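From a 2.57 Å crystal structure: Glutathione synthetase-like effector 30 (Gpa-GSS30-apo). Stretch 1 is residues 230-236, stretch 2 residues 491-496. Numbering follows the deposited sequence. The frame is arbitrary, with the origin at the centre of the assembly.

Stretch 1, residues 230-236: AETLYQA
Stretch 2, residues 491-496: SYFSRT

The most unusual feature of this contact is that a single tyrosine supplies most of the area buried on its side: Tyr 492, on an extended segment, lies against three helical residues at once, and the methylene CG of Gln 235 sits almost squarely over one face of its ring. Gln 235 CG is 3.8 Å from the centroid of the Tyr 492 ring and 11° off the ring normal, a CH-pi contact in which a weakly polarized C-H group meets the electron-rich pi cloud.

The backbones are simple. Residues 230-236 form one stretch of a longer helix, with phi between -81° and -55° and psi between -50° and -31°. Its i to i+4 bonds run from Tyr 234 N to Ala 230 O at 2.9 Å, from Gln 235 N to Glu 231 O at a longer 3.3 Å, and from Ala 236 N to Thr 232 O at 2.9 Å. Residues 491-493 belong to a strand, with phi/psi of -151°/128° at Tyr 492 and -111°/123° at Phe 493; Ser 491 is at -104°/-17°, with a psi far from extended. Ser 494 (-73°/168°), Arg 495 (-61°/158°) and Thr 496 (-86°/157°) remain extended. Helix and strand run antiparallel, at 174°, and their axes approach to 9.8 Å, a gap filled by side chains. In register, Thr 232 CA lies 6.4 Å from Ser 494 CA, and Gln 235 CA lies 7.8 Å from Tyr 492 CA. Together the stretches bury 298 Å².

Alternation along the strand directs Tyr 492 toward the helix and Phe 493 away from it. With chi1 t (-179°) and chi2 76°, the tyrosine extends its ring obliquely toward the N-terminal end of the helical stretch, so that Tyr 492 OH reaches to 3.6 Å from Glu 231 CB. Gln 235, one helical turn after Glu 231, also points toward the strand; its m, m rotamer, with chi3 -47°, lays the aliphatic part of a polar side chain over the aromatic face. Thr 232 points sideways, and its chi1 m (-55°) places Thr 232 OG1 near the ring plane, 3.6 Å from Tyr 492 CE2. The same Thr 232 OG1 packs 3.3 Å from Ser 494 CB; it has its hydrogen bond with a residue just outside the stretches. Small residues suit this close passage of the backbones. Ser 494, with chi1 p (74°), points toward the helix, yet its hydroxyl bonds within its own stretch, Ser 494 OG donating to Arg 495 O at 2.9 Å, and also bonds elsewhere in the structure.

Beyond the tyrosine, charge completes the contact. Glu 231 (chi1 m, chi2 t, chi3 154°) meets Arg 495, whose CA-to-CB bond points sideways but whose long side chain (chi1 p, chi2 t, chi3 p, chi4 -109°) brings its end nearer the helix. Arg 495 NH2 donates to Glu 231 OE1 at 2.9 Å, with an N-H...acceptor angle of 141°, while Arg 495 NE makes a weak bond to Glu 231 OE2 at 3.2 Å and 129°. The carboxylate thus engages the guanidinium edge through two oxygens, joining opposite charges in a two-pronged salt bridge.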

# COMPACT_ATOMS: atom_id res chain seq x y z
N ALA A 230 -4.70 12.70 -11.92
CA ALA A 230 -4.97 13.77 -10.98
C ALA A 230 -4.81 15.15 -11.62
O ALA A 230 -5.72 15.97 -11.51
CB ALA A 230 -4.07 13.65 -9.76
N GLU A 231 -3.69 15.38 -12.30
CA GLU A 231 -3.42 16.69 -12.93
C GLU A 231 -4.46 17.06 -13.98
O GLU A 231 -4.73 18.24 -14.17
CB GLU A 231 -2.04 16.74 -13.58
CG GLU A 231 -0.85 16.76 -12.61
CD GLU A 231 0.51 16.49 -13.30
OE1 GLU A 231 1.54 16.96 -12.75
OE2 GLU A 231 0.56 15.81 -14.37
N THR A 232 -5.03 16.06 -14.64
CA THR A 232 -6.04 16.28 -15.68
C THR A 232 -7.43 16.54 -15.09
O THR A 232 -8.19 17.36 -15.62
CB THR A 232 -6.07 15.08 -16.66
OG1 THR A 232 -4.76 14.85 -17.18
CG2 THR A 232 -7.02 15.33 -17.81
N LEU A 233 -7.78 15.82 -14.03
CA LEU A 233 -9.01 16.10 -13.25
C LEU A 233 -9.01 17.50 -12.62
O LEU A 233 -10.02 18.19 -12.67
CB LEU A 233 -9.23 15.05 -12.15
CG LEU A 233 -9.77 13.67 -12.59
CD1 LEU A 233 -9.56 12.66 -11.48
CD2 LEU A 233 -11.24 13.74 -12.99
N TYR A 234 -7.89 17.89 -12.01
CA TYR A 234 -7.72 19.24 -11.49
C TYR A 234 -7.94 20.32 -12.57
O TYR A 234 -8.63 21.30 -12.32
CB TYR A 234 -6.33 19.40 -10.89
CG TYR A 234 -6.06 20.77 -10.29
CD1 TYR A 234 -6.68 21.17 -9.14
CD2 TYR A 234 -5.15 21.66 -10.86
CE1 TYR A 234 -6.42 22.40 -8.55
CE2 TYR A 234 -4.91 22.90 -10.30
CZ TYR A 234 -5.55 23.26 -9.15
OH TYR A 234 -5.29 24.47 -8.60
N GLN A 235 -7.34 20.13 -13.74
CA GLN A 235 -7.54 21.06 -14.85
C GLN A 235 -8.99 21.05 -15.33
O GLN A 235 -9.48 22.09 -15.71
CB GLN A 235 -6.61 20.77 -16.03
CG GLN A 235 -5.13 21.00 -15.75
CD GLN A 235 -4.80 22.45 -15.51
OE1 GLN A 235 -5.22 23.33 -16.25
NE2 GLN A 235 -4.05 22.70 -14.46
N ALA A 236 -9.66 19.90 -15.33
CA ALA A 236 -11.09 19.85 -15.67
C ALA A 236 -11.96 20.62 -14.66
O ALA A 236 -12.85 21.39 -15.03
CB ALA A 236 -11.57 18.42 -15.80
N SER A 491 -6.95 22.46 -24.93
CA SER A 491 -6.39 23.40 -23.95
C SER A 491 -5.34 22.78 -23.03
O SER A 491 -4.58 23.49 -22.38
CB SER A 491 -7.51 24.00 -23.12
OG SER A 491 -8.24 22.98 -22.46
N TYR A 492 -5.31 21.45 -22.94
CA TYR A 492 -4.41 20.79 -22.04
C TYR A 492 -4.03 19.41 -22.56
O TYR A 492 -4.91 18.62 -22.92
CB TYR A 492 -5.08 20.68 -20.67
CG TYR A 492 -4.21 20.04 -19.65
CD1 TYR A 492 -3.17 20.73 -19.08
CD2 TYR A 492 -4.42 18.70 -19.27
CE1 TYR A 492 -2.35 20.15 -18.13
CE2 TYR A 492 -3.60 18.10 -18.32
CZ TYR A 492 -2.56 18.84 -17.76
OH TYR A 492 -1.73 18.27 -16.81
N PHE A 493 -2.71 19.15 -22.63
CA PHE A 493 -2.16 17.80 -22.81
C PHE A 493 -1.45 17.35 -21.53
O PHE A 493 -0.52 18.03 -21.08
CB PHE A 493 -1.13 17.76 -23.95
CG PHE A 493 -1.71 18.01 -25.32
CD1 PHE A 493 -2.25 16.96 -26.06
CD2 PHE A 493 -1.66 19.27 -25.91
CE1 PHE A 493 -2.76 17.17 -27.33
CE2 PHE A 493 -2.16 19.49 -27.18
CZ PHE A 493 -2.71 18.43 -27.89
N SER A 494 -1.86 16.22 -20.97
CA SER A 494 -1.22 15.66 -19.78
C SER A 494 0.13 15.07 -20.12
O SER A 494 0.44 14.89 -21.29
CB SER A 494 -2.09 14.55 -19.17
OG SER A 494 -2.05 13.37 -19.94
N ARG A 495 0.92 14.76 -19.09
CA ARG A 495 2.13 13.95 -19.26
C ARG A 495 1.72 12.58 -19.81
O ARG A 495 0.56 12.18 -19.68
CB ARG A 495 2.88 13.78 -17.94
CG ARG A 495 2.13 12.96 -16.89
CD ARG A 495 2.95 12.62 -15.65
NE ARG A 495 2.99 13.71 -14.65
CZ ARG A 495 4.05 14.47 -14.36
NH1 ARG A 495 5.23 14.30 -14.96
NH2 ARG A 495 3.92 15.42 -13.43
N THR A 496 2.65 11.88 -20.44
CA THR A 496 2.43 10.51 -20.86
C THR A 496 2.77 9.56 -19.73
O THR A 496 3.52 9.91 -18.82
CB THR A 496 3.28 10.11 -22.06
OG1 THR A 496 4.58 10.68 -21.89
CG2 THR A 496 2.62 10.61 -23.34